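Local structure of acyl-CoA dehydrogenase (Bacillus anthracis, 3OWA) at residues A261-N266 with S353-A358; A316-A321 with S369-Y374; C361-V366 with I499-Y504; N414-P419 with K488-L493; L472-L477 with E549-V554. The protein binds FAD and probably oxidises acyl-CoA thioesters by alpha,beta-dehydrogenation, passing the electrons on from the flavin. One frame throughout, in Å; residues are numbered along the deposited sequence. Where two conformers were deposited one is given.

Interaction 1 of 5, residues A261-N266 with S353-A358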
# COMPACT_ATOMS: atom_id res chain seq x y z
N ALA A 261 4.14 -17.89 25.10
CA ALA A 261 3.60 -17.01 24.10
C ALA A 261 4.68 -16.10 23.52
O ALA A 261 4.70 -15.84 22.30
CB ALA A 261 2.44 -16.16 24.66
N PHE A 262 5.57 -15.62 24.40
CA PHE A 262 6.63 -14.72 23.98
C PHE A 262 7.67 -15.46 23.13
O PHE A 262 8.13 -14.93 22.10
CB PHE A 262 7.28 -14.00 25.18
CG PHE A 262 8.74 -13.62 24.94
CD1 PHE A 262 9.08 -12.43 24.26
CD2 PHE A 262 9.80 -14.45 25.39
CE1 PHE A 262 10.44 -12.07 24.02
CE2 PHE A 262 11.15 -14.11 25.16
CZ PHE A 262 11.47 -12.92 24.46
N ASN A 263 8.02 -16.67 23.54
CA ASN A 263 9.01 -17.43 22.80
C ASN A 263 8.49 -17.87 21.44
O ASN A 263 9.23 -17.80 20.45
CB ASN A 263 9.48 -18.64 23.58
CG ASN A 263 10.65 -18.31 24.48
OD1 ASN A 263 11.80 -18.23 24.03
ND2 ASN A 263 10.35 -18.11 25.75
N ILE A 264 7.24 -18.32 21.39
CA ILE A 264 6.62 -18.73 20.14
C ILE A 264 6.52 -17.56 19.12
O ILE A 264 6.74 -17.72 17.90
CB ILE A 264 5.23 -19.36 20.42
CG1 ILE A 264 5.39 -20.65 21.27
CG2 ILE A 264 4.43 -19.62 19.12
CD1 ILE A 264 6.39 -21.73 20.70
N LEU A 265 6.22 -16.38 19.65
CA LEU A 265 6.09 -15.16 18.87
C LEU A 265 7.36 -14.87 18.08
O LEU A 265 7.28 -14.51 16.90
CB LEU A 265 5.84 -14.02 19.82
CG LEU A 265 4.81 -12.93 19.51
CD1 LEU A 265 5.25 -11.68 20.29
CD2 LEU A 265 4.63 -12.64 18.01
N ASN A 266 8.53 -15.04 18.71
CA ASN A 266 9.81 -14.78 18.05
C ASN A 266 9.97 -15.64 16.83
O ASN A 266 10.48 -15.20 15.82
CB ASN A 266 11.02 -15.04 18.95
CG ASN A 266 11.08 -14.13 20.15
OD1 ASN A 266 11.45 -14.57 21.26
ND2 ASN A 266 10.72 -12.88 19.96
N SER A 353 17.89 -20.07 22.27
CA SER A 353 18.80 -19.83 21.14
C SER A 353 18.21 -18.86 20.13
O SER A 353 18.95 -18.20 19.40
CB SER A 353 19.16 -21.12 20.41
OG SER A 353 19.98 -21.98 21.19
N ILE A 354 16.88 -18.79 20.07
CA ILE A 354 16.24 -17.81 19.20
C ILE A 354 15.80 -16.57 19.96
O ILE A 354 15.91 -15.49 19.42
CB ILE A 354 15.07 -18.39 18.37
CG1 ILE A 354 14.54 -17.35 17.37
CG2 ILE A 354 13.99 -18.94 19.28
CD1 ILE A 354 15.59 -16.93 16.27
N ALA A 355 15.32 -16.73 21.19
CA ALA A 355 14.91 -15.58 22.01
C ALA A 355 16.06 -14.57 22.12
O ALA A 355 15.81 -13.36 22.18
CB ALA A 355 14.41 -16.02 23.40
N GLU A 356 17.30 -15.05 22.07
CA GLU A 356 18.51 -14.19 22.07
C GLU A 356 18.40 -13.14 20.96
O GLU A 356 18.81 -11.98 21.13
CB GLU A 356 19.77 -15.06 21.86
CG GLU A 356 21.04 -14.29 21.57
CD GLU A 356 21.52 -13.48 22.78
OE1 GLU A 356 21.14 -13.81 23.92
OE2 GLU A 356 22.27 -12.50 22.59
N TYR A 357 17.78 -13.55 19.85
CA TYR A 357 17.66 -12.69 18.69
C TYR A 357 16.26 -12.13 18.47
O TYR A 357 15.85 -11.92 17.33
CB TYR A 357 18.18 -13.41 17.46
CG TYR A 357 19.57 -13.93 17.70
CD1 TYR A 357 19.81 -15.28 17.86
CD2 TYR A 357 20.65 -13.05 17.80
CE1 TYR A 357 21.08 -15.76 18.11
CE2 TYR A 357 21.91 -13.50 18.03
CZ TYR A 357 22.13 -14.86 18.20
OH TYR A 357 23.40 -15.31 18.44
N ALA A 358 15.54 -11.86 19.56
CA ALA A 358 14.18 -11.29 19.47
C ALA A 358 14.17 -10.00 18.67
O ALA A 358 13.22 -9.76 17.94
CB ALA A 358 13.55 -11.08 20.85
O HOH W 1 10.63 -10.86 18.46
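Phe262, Asn263 and Asn266 meet Ala355 and Ala358 in a surface contact between the first turns of helix 257-293 and the junction of helices 348-355 and 358-383. Two methyl groups carry one side of it. CB of Ala355 lies 3.5 Å from OD1 of Asn263 and 4.2 Å from CE2 of Phe262, which it approaches obliquely. CB of Ala358 sits 3.5 Å from ND2 of Asn266, whose OD1 reaches 3.7 Å from CA of Ala355, so this one amide spans both alanines. The same OD1 also lies over one face of the Phe262 ring, offset toward the rim. No direct hydrogen bond joins the segments; a water instead donates to O of Ala358 (2.9 Å) and accepts a weak bond from ND2 of Asn266. ND2 of Asn263 turns back to O of Ile259 in its own helix. Ala355 to Ala358 form a type I beta turn with Tyr357 at the N-cap, a tight turn between consecutive helices packed against helix 257-293 of the helical C-terminal domain of acyl-CoA dehydrogenases.

Interaction 2 of 5, residues A316-A321 with S369-Y374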
# COMPACT_ATOMS: atom_id res chain seq x y z
N ALA A 316 15.72 -4.86 -5.38
CA ALA A 316 16.69 -4.39 -4.41
C ALA A 316 16.21 -4.50 -2.97
O ALA A 316 16.95 -4.91 -2.09
CB ALA A 316 17.13 -2.97 -4.72
N LYS A 317 14.97 -4.11 -2.73
CA LYS A 317 14.32 -4.39 -1.44
C LYS A 317 14.28 -5.87 -1.10
O LYS A 317 14.56 -6.24 0.02
CB LYS A 317 12.89 -3.82 -1.42
CG LYS A 317 12.87 -2.29 -1.52
CD LYS A 317 11.40 -1.85 -1.60
CE LYS A 317 11.26 -0.36 -1.90
NZ LYS A 317 11.77 0.47 -0.72
N THR A 318 13.95 -6.72 -2.08
CA THR A 318 13.88 -8.16 -1.83
C THR A 318 15.27 -8.72 -1.47
O THR A 318 15.38 -9.59 -0.60
CB THR A 318 13.36 -8.90 -3.08
OG1 THR A 318 12.02 -8.50 -3.35
CG2 THR A 318 13.38 -10.45 -2.90
N TYR A 319 16.32 -8.22 -2.14
CA TYR A 319 17.69 -8.62 -1.82
C TYR A 319 17.97 -8.23 -0.38
O TYR A 319 18.46 -9.03 0.39
CB TYR A 319 18.72 -7.93 -2.73
CG TYR A 319 20.16 -8.31 -2.42
CD1 TYR A 319 20.67 -9.57 -2.79
CD2 TYR A 319 21.03 -7.42 -1.76
CE1 TYR A 319 22.00 -9.93 -2.50
CE2 TYR A 319 22.37 -7.77 -1.47
CZ TYR A 319 22.83 -9.03 -1.85
OH TYR A 319 24.14 -9.38 -1.57
N ALA A 320 17.61 -7.00 0.01
CA ALA A 320 17.90 -6.61 1.39
C ALA A 320 17.10 -7.45 2.39
O ALA A 320 17.65 -7.87 3.41
CB ALA A 320 17.71 -5.10 1.62
N ALA A 321 15.84 -7.76 2.07
CA ALA A 321 15.02 -8.60 2.95
C ALA A 321 15.55 -10.03 3.06
O ALA A 321 15.63 -10.61 4.15
CB ALA A 321 13.51 -8.60 2.49
N SER A 369 7.43 -7.95 5.78
CA SER A 369 6.03 -7.72 5.43
C SER A 369 5.86 -6.42 4.62
O SER A 369 5.03 -6.35 3.72
CB SER A 369 5.17 -7.74 6.69
OG SER A 369 5.55 -6.68 7.61
N GLU A 370 6.63 -5.38 4.95
CA GLU A 370 6.58 -4.10 4.20
C GLU A 370 7.22 -4.14 2.83
O GLU A 370 6.74 -3.51 1.89
CB GLU A 370 7.17 -2.93 5.03
CG GLU A 370 6.31 -2.72 6.24
CD GLU A 370 6.59 -1.41 6.97
OE1 GLU A 370 7.73 -0.89 6.89
OE2 GLU A 370 5.67 -0.91 7.67
N VAL A 371 8.30 -4.87 2.69
CA VAL A 371 8.85 -5.08 1.37
C VAL A 371 7.87 -5.86 0.48
O VAL A 371 7.69 -5.53 -0.69
CB VAL A 371 10.23 -5.88 1.49
CG1 VAL A 371 10.61 -6.47 0.15
CG2 VAL A 371 11.34 -4.94 1.99
N LEU A 372 7.21 -6.88 1.03
CA LEU A 372 6.26 -7.66 0.24
C LEU A 372 5.08 -6.74 -0.11
O LEU A 372 4.60 -6.73 -1.26
CB LEU A 372 5.73 -8.87 1.01
CG LEU A 372 4.62 -9.66 0.30
CD1 LEU A 372 5.06 -10.15 -1.05
CD2 LEU A 372 4.03 -10.78 1.19
N ASP A 373 4.62 -5.95 0.86
CA ASP A 373 3.51 -5.01 0.60
C ASP A 373 3.83 -4.13 -0.66
O ASP A 373 2.98 -3.91 -1.55
CB ASP A 373 3.33 -4.14 1.85
CG ASP A 373 2.23 -3.11 1.72
OD1 ASP A 373 1.09 -3.37 2.16
OD2 ASP A 373 2.47 -2.02 1.17
N TYR A 374 5.04 -3.60 -0.71
CA TYR A 374 5.47 -2.75 -1.81
C TYR A 374 5.56 -3.57 -3.10
O TYR A 374 5.14 -3.10 -4.16
CB TYR A 374 6.85 -2.13 -1.47
CG TYR A 374 7.45 -1.39 -2.65
CD1 TYR A 374 7.09 -0.06 -2.90
CD2 TYR A 374 8.35 -2.03 -3.53
CE1 TYR A 374 7.60 0.64 -4.01
CE2 TYR A 374 8.85 -1.34 -4.65
CZ TYR A 374 8.49 0.00 -4.85
OH TYR A 374 8.97 0.69 -5.95
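An antiparallel helix pair of the C-terminal helical domain is joined here through Lys317 and Thr318 on helix 305-336 and Val371 and Tyr374 on helix 358-383. The local axes run 160° apart in direction and approach to 9.7 Å. At the centre, both methyls of Val371 rest against CB of Lys317, CG1 at 3.8 Å and CG2 at 3.9 Å. CG1 also reaches the backbone N of Thr318 at 4.0 Å, while CG2 continues to CB of Ala321, one turn on, at 4.3 Å. Further out, Lys317 crosses the Tyr374 side chain at about a right angle. Its CD touches CD2 of Tyr374 at 3.6 Å, and its CE lies over one face of the ring, 3.8 Å from the centroid, as a CH-pi contact. The lysine chain is extended as far as CE and then bends, with chi4 -67° setting NZ on the far side of CE from the ring, 5.0 Å from the centroid and 6° off the normal. NZ is also weakly hydrogen-bonded to pentaethylene glycol, probably from the crystallisation liquor. The tyrosine hydroxyl is hydrogen-bonded to ND2 of Asn313, which helps fix the ring, and helix 257-293 packs on Thr318 and Ala321. The methylenes therefore supply the close packing, whereas the ammonium group, almost straight above the ring, probably adds a modest cation-pi attraction across a longer gap.

Interaction 3 of 5, residues C361-V366 with I499-Y504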
# COMPACT_ATOMS: atom_id res chain seq x y z
N CYS A 361 14.40 -10.79 14.96
CA CYS A 361 13.13 -11.42 14.53
C CYS A 361 12.04 -10.39 14.25
O CYS A 361 11.33 -10.48 13.22
CB CYS A 361 12.61 -12.41 15.60
SG CYS A 361 13.64 -13.91 15.77
N SER A 362 11.90 -9.42 15.14
CA SER A 362 10.90 -8.35 14.98
C SER A 362 11.23 -7.48 13.77
O SER A 362 10.35 -7.14 12.98
CB SER A 362 10.81 -7.49 16.24
OG SER A 362 9.84 -8.02 17.13
N LEU A 363 12.51 -7.14 13.61
CA LEU A 363 12.93 -6.40 12.41
C LEU A 363 12.59 -7.13 11.11
O LEU A 363 12.15 -6.50 10.17
CB LEU A 363 14.43 -6.05 12.42
CG LEU A 363 14.99 -5.28 13.63
CD1 LEU A 363 16.50 -5.14 13.50
CD2 LEU A 363 14.28 -3.93 13.86
N ASN A 364 12.87 -8.43 11.05
CA ASN A 364 12.61 -9.23 9.86
C ASN A 364 11.13 -9.25 9.55
O ASN A 364 10.71 -9.11 8.40
CB ASN A 364 13.03 -10.68 10.08
CG ASN A 364 14.55 -10.90 10.01
OD1 ASN A 364 15.33 -10.05 9.54
ND2 ASN A 364 14.96 -12.05 10.47
N LYS A 365 10.32 -9.39 10.59
CA LYS A 365 8.91 -9.46 10.40
C LYS A 365 8.35 -8.16 9.79
O LYS A 365 7.58 -8.20 8.82
CB LYS A 365 8.19 -9.82 11.70
CG LYS A 365 6.72 -10.16 11.52
CD LYS A 365 5.82 -8.96 11.72
CE LYS A 365 4.43 -9.28 11.29
NZ LYS A 365 3.44 -8.19 11.59
N VAL A 366 8.73 -7.01 10.37
CA VAL A 366 8.25 -5.74 9.89
C VAL A 366 8.86 -5.44 8.53
O VAL A 366 8.16 -5.02 7.59
CB VAL A 366 8.62 -4.56 10.85
CG1 VAL A 366 8.19 -3.21 10.20
CG2 VAL A 366 7.96 -4.74 12.21
N ILE A 499 14.99 3.39 12.20
CA ILE A 499 16.42 3.51 12.01
C ILE A 499 17.14 2.16 12.17
O ILE A 499 17.97 1.78 11.34
CB ILE A 499 17.07 4.59 12.94
CG1 ILE A 499 16.60 5.98 12.53
CG2 ILE A 499 18.61 4.48 12.86
CD1 ILE A 499 16.96 7.09 13.51
N VAL A 500 16.82 1.45 13.25
CA VAL A 500 17.50 0.19 13.53
C VAL A 500 17.16 -0.81 12.42
O VAL A 500 18.03 -1.58 11.96
CB VAL A 500 17.08 -0.36 14.92
CG1 VAL A 500 17.68 -1.77 15.16
CG2 VAL A 500 17.46 0.64 16.04
N SER A 501 15.91 -0.80 11.97
CA SER A 501 15.48 -1.74 10.95
C SER A 501 16.25 -1.47 9.63
O SER A 501 16.81 -2.38 9.03
CB SER A 501 13.99 -1.64 10.71
OG SER A 501 13.66 -2.56 9.68
N ASN A 502 16.29 -0.22 9.21
CA ASN A 502 17.03 0.13 8.00
C ASN A 502 18.49 -0.21 8.11
O ASN A 502 19.07 -0.73 7.17
CB ASN A 502 16.85 1.61 7.65
CG ASN A 502 15.60 1.86 6.83
OD1 ASN A 502 14.94 0.93 6.36
ND2 ASN A 502 15.26 3.11 6.65
N LEU A 503 19.07 0.07 9.27
CA LEU A 503 20.47 -0.28 9.52
C LEU A 503 20.78 -1.79 9.38
O LEU A 503 21.76 -2.18 8.72
CB LEU A 503 20.90 0.28 10.89
CG LEU A 503 22.16 -0.37 11.42
CD1 LEU A 503 23.35 0.31 10.79
CD2 LEU A 503 22.20 -0.34 12.95
N TYR A 504 19.95 -2.63 9.98
CA TYR A 504 20.07 -4.09 9.90
C TYR A 504 19.96 -4.61 8.46
O TYR A 504 20.73 -5.47 8.04
CB TYR A 504 19.01 -4.77 10.80
CG TYR A 504 19.20 -6.26 11.00
CD1 TYR A 504 20.41 -6.77 11.49
CD2 TYR A 504 18.19 -7.16 10.69
CE1 TYR A 504 20.61 -8.14 11.67
CE2 TYR A 504 18.36 -8.53 10.88
CZ TYR A 504 19.58 -9.01 11.37
OH TYR A 504 19.76 -10.37 11.54
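Leu363 carries an almost perpendicular helix crossing between two helical C-terminal regions of this acyl-CoA dehydrogenase, where helix 358-383 passes helix 490-520 with local axes 86° apart and 9.9 Å at closest approach. The apolar contacts come from the two methyls of Leu363, which part toward different residues. CD1 goes to Tyr504, 3.7 Å from CB and obliquely placed to the ring, and to CG1 of Val500 at 3.9 Å. CD2 settles against Ser501, 3.8 Å from CA. The close CA pair of Leu363 and Ser501, 5.5 Å apart, reflects the small serine at the crossing, whose OG is anti to the backbone N (chi1 178°), leaving CB to meet the leucine. Polar linkage across the segments is absent: the Tyr504 hydroxyl bonds to OG1 of Thr328 on helix 305-336, and that helix also packs on Asn364. Helix 411-427 adds Phe422 against Val500. Beside the leucine, the amide of Asn364 meets the edge of the Tyr504 ring at CE2, the amide and ring planes being 32° apart.

Interaction 4 of 5, residues N414-P419 with K488-L493. With FAD (flavin-adenine dinucleotide), chain E.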
# COMPACT_ATOMS: atom_id res chain seq x y z
N ASN A 414 5.44 -4.45 17.01
CA ASN A 414 6.80 -4.90 16.68
C ASN A 414 7.81 -3.77 16.65
O ASN A 414 8.95 -3.97 17.06
CB ASN A 414 6.82 -5.61 15.35
CG ASN A 414 6.50 -7.08 15.47
OD1 ASN A 414 5.39 -7.51 15.23
ND2 ASN A 414 7.50 -7.86 15.84
N ARG A 415 7.41 -2.59 16.17
CA ARG A 415 8.27 -1.41 16.18
C ARG A 415 8.47 -0.86 17.59
O ARG A 415 9.59 -0.53 17.97
CB ARG A 415 7.74 -0.29 15.28
CG ARG A 415 8.03 -0.53 13.78
CD ARG A 415 7.23 0.47 12.91
NE ARG A 415 7.83 0.59 11.58
CZ ARG A 415 7.22 0.26 10.44
NH1 ARG A 415 7.86 0.42 9.28
NH2 ARG A 415 5.96 -0.18 10.45
N LEU A 416 7.38 -0.76 18.35
CA LEU A 416 7.44 -0.18 19.68
C LEU A 416 8.31 -0.96 20.66
O LEU A 416 8.89 -0.38 21.56
CB LEU A 416 6.04 -0.05 20.28
CG LEU A 416 5.13 0.96 19.62
CD1 LEU A 416 3.74 0.74 20.20
CD2 LEU A 416 5.63 2.37 19.95
N ILE A 417 8.44 -2.26 20.47
CA ILE A 417 9.21 -3.05 21.40
C ILE A 417 10.71 -3.04 21.13
O ILE A 417 11.49 -3.34 22.04
CB ILE A 417 8.70 -4.51 21.51
CG1 ILE A 417 8.88 -5.26 20.17
CG2 ILE A 417 7.25 -4.53 22.00
CD1 ILE A 417 8.18 -6.61 20.17
N VAL A 418 11.11 -2.69 19.91
CA VAL A 418 12.53 -2.67 19.58
C VAL A 418 13.42 -1.75 20.48
O VAL A 418 14.43 -2.23 21.05
CB VAL A 418 12.78 -2.45 18.04
CG1 VAL A 418 14.24 -2.05 17.77
CG2 VAL A 418 12.42 -3.71 17.26
N PRO A 419 13.09 -0.45 20.61
CA PRO A 419 13.99 0.35 21.47
C PRO A 419 14.08 -0.12 22.91
O PRO A 419 15.17 -0.11 23.47
CB PRO A 419 13.37 1.74 21.42
CG PRO A 419 12.56 1.75 20.13
CD PRO A 419 12.02 0.37 20.03
N LYS A 488 5.88 6.25 26.60
CA LYS A 488 4.72 7.00 26.12
C LYS A 488 4.95 7.79 24.83
O LYS A 488 3.99 8.19 24.19
CB LYS A 488 4.20 7.96 27.19
CG LYS A 488 3.55 7.20 28.34
CD LYS A 488 2.95 8.12 29.38
CE LYS A 488 2.17 7.28 30.40
NZ LYS A 488 1.89 8.06 31.65
N GLU A 489 6.22 8.04 24.48
CA GLU A 489 6.57 8.81 23.28
C GLU A 489 6.63 7.90 22.05
O GLU A 489 7.68 7.65 21.48
CB GLU A 489 7.87 9.59 23.49
CG GLU A 489 7.85 10.54 24.71
CD GLU A 489 6.62 11.49 24.73
OE1 GLU A 489 6.32 12.12 23.70
OE2 GLU A 489 5.96 11.61 25.78
N GLN A 490 5.47 7.42 21.63
CA GLN A 490 5.43 6.34 20.60
C GLN A 490 6.01 6.73 19.25
O GLN A 490 6.73 5.92 18.62
CB GLN A 490 4.02 5.80 20.45
CG GLN A 490 3.48 5.18 21.70
CD GLN A 490 2.22 4.39 21.42
OE1 GLN A 490 1.44 4.74 20.53
NE2 GLN A 490 2.00 3.32 22.18
N GLU A 491 5.75 7.97 18.81
CA GLU A 491 6.24 8.45 17.50
C GLU A 491 7.76 8.38 17.42
O GLU A 491 8.30 7.96 16.40
CB GLU A 491 5.82 9.89 17.20
CG GLU A 491 4.32 10.11 17.20
CD GLU A 491 3.77 10.57 18.54
OE1 GLU A 491 4.34 10.21 19.60
OE2 GLU A 491 2.76 11.30 18.53
N ILE A 492 8.43 8.80 18.50
CA ILE A 492 9.88 8.73 18.63
C ILE A 492 10.39 7.29 18.63
O ILE A 492 11.37 6.99 17.95
CB ILE A 492 10.37 9.51 19.92
CG1 ILE A 492 10.35 11.01 19.67
CG2 ILE A 492 11.76 9.06 20.37
CD1 ILE A 492 10.58 11.82 20.97
N LEU A 493 9.73 6.42 19.41
CA LEU A 493 10.12 5.00 19.49
C LEU A 493 10.11 4.35 18.11
O LEU A 493 10.99 3.56 17.78
CB LEU A 493 9.20 4.21 20.46
CG LEU A 493 9.24 4.60 21.94
CD1 LEU A 493 8.12 3.91 22.71
CD2 LEU A 493 10.60 4.25 22.54
PA FAD E . -5.82 -4.67 17.98
O1A FAD E . -7.21 -4.28 18.42
O2A FAD E . -4.95 -5.30 19.01
O5B FAD E . -5.07 -3.44 17.33
C5B FAD E . -5.72 -2.44 16.58
C4B FAD E . -4.75 -1.33 16.22
O4B FAD E . -4.26 -0.67 17.40
C3B FAD E . -3.54 -1.87 15.47
O3B FAD E . -3.06 -0.93 14.51
C2B FAD E . -2.52 -1.96 16.57
O2B FAD E . -1.21 -1.88 16.09
C1B FAD E . -2.85 -0.75 17.40
N9A FAD E . -2.35 -0.90 18.77
C8A FAD E . -2.68 -1.88 19.68
N7A FAD E . -2.01 -1.66 20.82
C5A FAD E . -1.28 -0.54 20.68
C6A FAD E . -0.41 0.16 21.55
N6A FAD E . -0.25 -0.21 22.83
N1A FAD E . 0.21 1.29 21.08
C2A FAD E . -0.03 1.75 19.79
N3A FAD E . -0.91 1.08 18.94
C4A FAD E . -1.51 -0.05 19.38
N1 FAD E . -4.28 -15.43 16.60
C2 FAD E . -3.93 -16.65 17.14
O2 FAD E . -3.60 -16.74 18.30
N3 FAD E . -3.94 -17.81 16.39
C4 FAD E . -4.33 -17.80 15.09
O4 FAD E . -4.31 -18.87 14.46
C4X FAD E . -4.68 -16.57 14.52
N5 FAD E . -5.11 -16.53 13.21
C5X FAD E . -5.52 -15.33 12.65
C6 FAD E . -5.95 -15.33 11.32
C7 FAD E . -6.40 -14.14 10.75
C7M FAD E . -6.88 -14.14 9.31
C8 FAD E . -6.40 -12.97 11.54
C8M FAD E . -6.84 -11.64 11.03
C9 FAD E . -5.92 -12.97 12.85
C9A FAD E . -5.49 -14.14 13.42
N10 FAD E . -5.01 -14.15 14.72
C10 FAD E . -4.66 -15.37 15.29
C1' FAD E . -5.05 -12.90 15.59
C2' FAD E . -4.13 -11.77 15.11
O2' FAD E . -2.76 -12.09 14.96
C3' FAD E . -4.58 -10.29 15.75
O3' FAD E . -5.34 -9.76 14.72
C4' FAD E . -3.59 -9.49 16.08
O4' FAD E . -2.80 -10.21 17.03
C5' FAD E . -3.86 -8.04 16.48
O5' FAD E . -5.06 -8.02 17.22
P FAD E . -6.34 -7.20 16.81
O1P FAD E . -6.70 -7.64 15.41
O2P FAD E . -7.42 -7.41 17.83
O3P FAD E . -5.90 -5.67 16.70
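Part of this helix-helix contact is also a wall of the FAD pocket: Leu416 and Gln490 touch each other and the adenine together. It joins helix 411-427 of the first helical C-terminal region to helix 490-520 of the second, where Gln490 directly follows the N-cap residue Glu489. NE2 of Gln490 donates to N1A of FAD at 2.9 Å with an N-H...N angle of 150°, while its OE1 accepts from the backbone N of Leu306 of the second subunit, so the one amide joins cofactor and dimer partner. The glutamine chain is extended beyond CG, chi2 -167°, which carries CD away from the helix. CD1 of Leu416 lies 3.7 Å from N1A of FAD and equally 3.7 Å from NE2 of Gln490, and its CD2 leans on CB of Gln490 at 3.8 Å. Apolar packing continues behind the pocket, where CD2 of Leu416 meets CD1 of Leu493 at 4.0 Å. Helix 411-427 is kinked where the proline nitrogen of Pro419 lacks a bond to the preceding turn. The Pro419 ring crosses the Leu493 side chain obliquely, with CB 3.9 Å from CD2 of Leu493 and CG 3.4 Å from O of Leu493.

Interaction 5 of 5, residues L472-L477 with E549-V554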
# COMPACT_ATOMS: atom_id res chain seq x y z
N LEU A 472 22.39 5.25 17.66
CA LEU A 472 22.85 5.38 19.03
C LEU A 472 22.65 6.79 19.57
O LEU A 472 22.13 6.97 20.67
CB LEU A 472 24.32 4.95 19.14
CG LEU A 472 24.53 3.45 19.18
CD1 LEU A 472 25.85 3.05 18.53
CD2 LEU A 472 24.46 2.96 20.61
N MSE A 473 23.03 7.79 18.76
CA MSE A 473 22.92 9.21 19.16
C MSE A 473 21.49 9.58 19.49
O MSE A 473 21.20 10.16 20.53
CB MSE A 473 23.44 10.13 18.06
CG MSE A 473 23.60 11.58 18.50
SE MSE A 473 23.61 12.93 17.07
CE MSE A 473 24.38 11.87 15.65
N VAL A 474 20.60 9.22 18.58
CA VAL A 474 19.20 9.59 18.66
C VAL A 474 18.53 8.83 19.80
O VAL A 474 17.80 9.40 20.59
CB VAL A 474 18.54 9.30 17.30
CG1 VAL A 474 17.04 9.13 17.42
CG2 VAL A 474 18.93 10.39 16.29
N ALA A 475 18.78 7.53 19.87
CA ALA A 475 18.22 6.71 20.94
C ALA A 475 18.74 7.19 22.31
O ALA A 475 17.99 7.31 23.27
CB ALA A 475 18.53 5.24 20.71
N GLY A 476 20.03 7.50 22.38
CA GLY A 476 20.61 8.00 23.63
C GLY A 476 19.96 9.31 24.06
O GLY A 476 19.58 9.48 25.22
N LEU A 477 19.80 10.21 23.10
CA LEU A 477 19.26 11.53 23.38
C LEU A 477 17.82 11.49 23.85
O LEU A 477 17.44 12.24 24.74
CB LEU A 477 19.39 12.43 22.16
CG LEU A 477 20.82 12.91 21.93
CD1 LEU A 477 20.92 13.65 20.61
CD2 LEU A 477 21.28 13.81 23.08
N GLU A 549 13.63 14.18 12.45
CA GLU A 549 12.32 14.29 13.11
C GLU A 549 12.43 14.03 14.60
O GLU A 549 11.82 14.73 15.41
CB GLU A 549 11.27 13.33 12.49
CG GLU A 549 9.87 13.53 13.13
CD GLU A 549 8.78 12.63 12.54
OE1 GLU A 549 8.80 11.41 12.76
OE2 GLU A 549 7.87 13.16 11.86
N THR A 550 13.23 13.03 14.97
CA THR A 550 13.43 12.73 16.39
C THR A 550 14.21 13.83 17.12
O THR A 550 13.87 14.17 18.25
CB THR A 550 14.09 11.39 16.58
OG1 THR A 550 13.32 10.39 15.90
CG2 THR A 550 14.15 11.05 18.06
N LEU A 551 15.26 14.38 16.50
CA LEU A 551 16.05 15.47 17.12
C LEU A 551 15.21 16.72 17.37
O LEU A 551 15.26 17.32 18.43
CB LEU A 551 17.32 15.80 16.30
CG LEU A 551 18.45 14.76 16.30
CD1 LEU A 551 19.60 15.11 15.33
CD2 LEU A 551 18.99 14.56 17.70
N ILE A 552 14.40 17.08 16.38
CA ILE A 552 13.49 18.20 16.48
C ILE A 552 12.41 18.02 17.55
O ILE A 552 11.93 19.00 18.13
CB ILE A 552 12.83 18.49 15.12
CG1 ILE A 552 13.88 18.91 14.08
CG2 ILE A 552 11.76 19.56 15.25
CD1 ILE A 552 13.35 18.85 12.63
N ALA A 553 12.01 16.78 17.80
CA ALA A 553 10.99 16.51 18.80
C ALA A 553 11.60 16.47 20.20
O ALA A 553 10.89 16.55 21.21
CB ALA A 553 10.30 15.19 18.51
N VAL A 554 12.91 16.34 20.26
CA VAL A 554 13.58 16.06 21.52
C VAL A 554 14.36 17.24 22.08
O VAL A 554 14.57 17.33 23.28
CB VAL A 554 14.43 14.78 21.40
CG1 VAL A 554 15.61 14.78 22.32
CG2 VAL A 554 13.54 13.55 21.63
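Val474 and Leu477 of helix 458-482 fit against Thr550, Leu551 and Val554 of helix 526-554, two helices running nearly alongside each other in the C-terminal domain, with local axes 25° apart in direction and 10.1 Å at closest approach. The main bump, the forked end of Val474, enters the hollow between Thr550 and Leu551. Its CG1, anti to the backbone N (chi1 158°), presses on the methyl of Thr550, 3.5 Å from CG2, and its CG2 comes to 4.4 Å from CG of Leu551. Leu551 answers by reaching over with CD2 to CD1 of Leu477, 3.6 Å away, the two leucines crossing at a slant. One turn further, CG1 of Val554 lies 4.0 Å from the backbone O of Leu477 and 4.5 Å from its CB. Helix 557-571 supports one flank through Leu564 and Leu567 on Leu551, and helix 490-520 another through Ile492 on Thr550. The threonine shows its methyl to the valine while OG1 is held by O of His546 and ND2 of Asn495. With no hydrogen bond between the segments and that hydroxyl satisfied outside them, the join rests on van der Waals packing of branched side chains.

Interactions 2 to 5 are buried, whereas interaction 1 lies at the surface and includes a water bridge. Helix 358-383 serves interactions 2 and 3 and begins at Ala358 of interaction 1; helix 490-520 serves 3 and 4. Chemistry follows place: interactions 3 and 5 are mainly apolar, interaction 2 adds a lysine over an aromatic face, and interaction 4 alone includes a cofactor. Direct touches link neighbours. Interaction 1 meets 3 at the sulphur of Cys361, 3 meets 4 where Val366 packs on Asn414 and Arg415, 2 reaches 4 through the Glu370-Arg415 salt bridge, and 4 packs on 5 where Ile492 meets Val554. Interactions 4 and 5 both touch the second subunit.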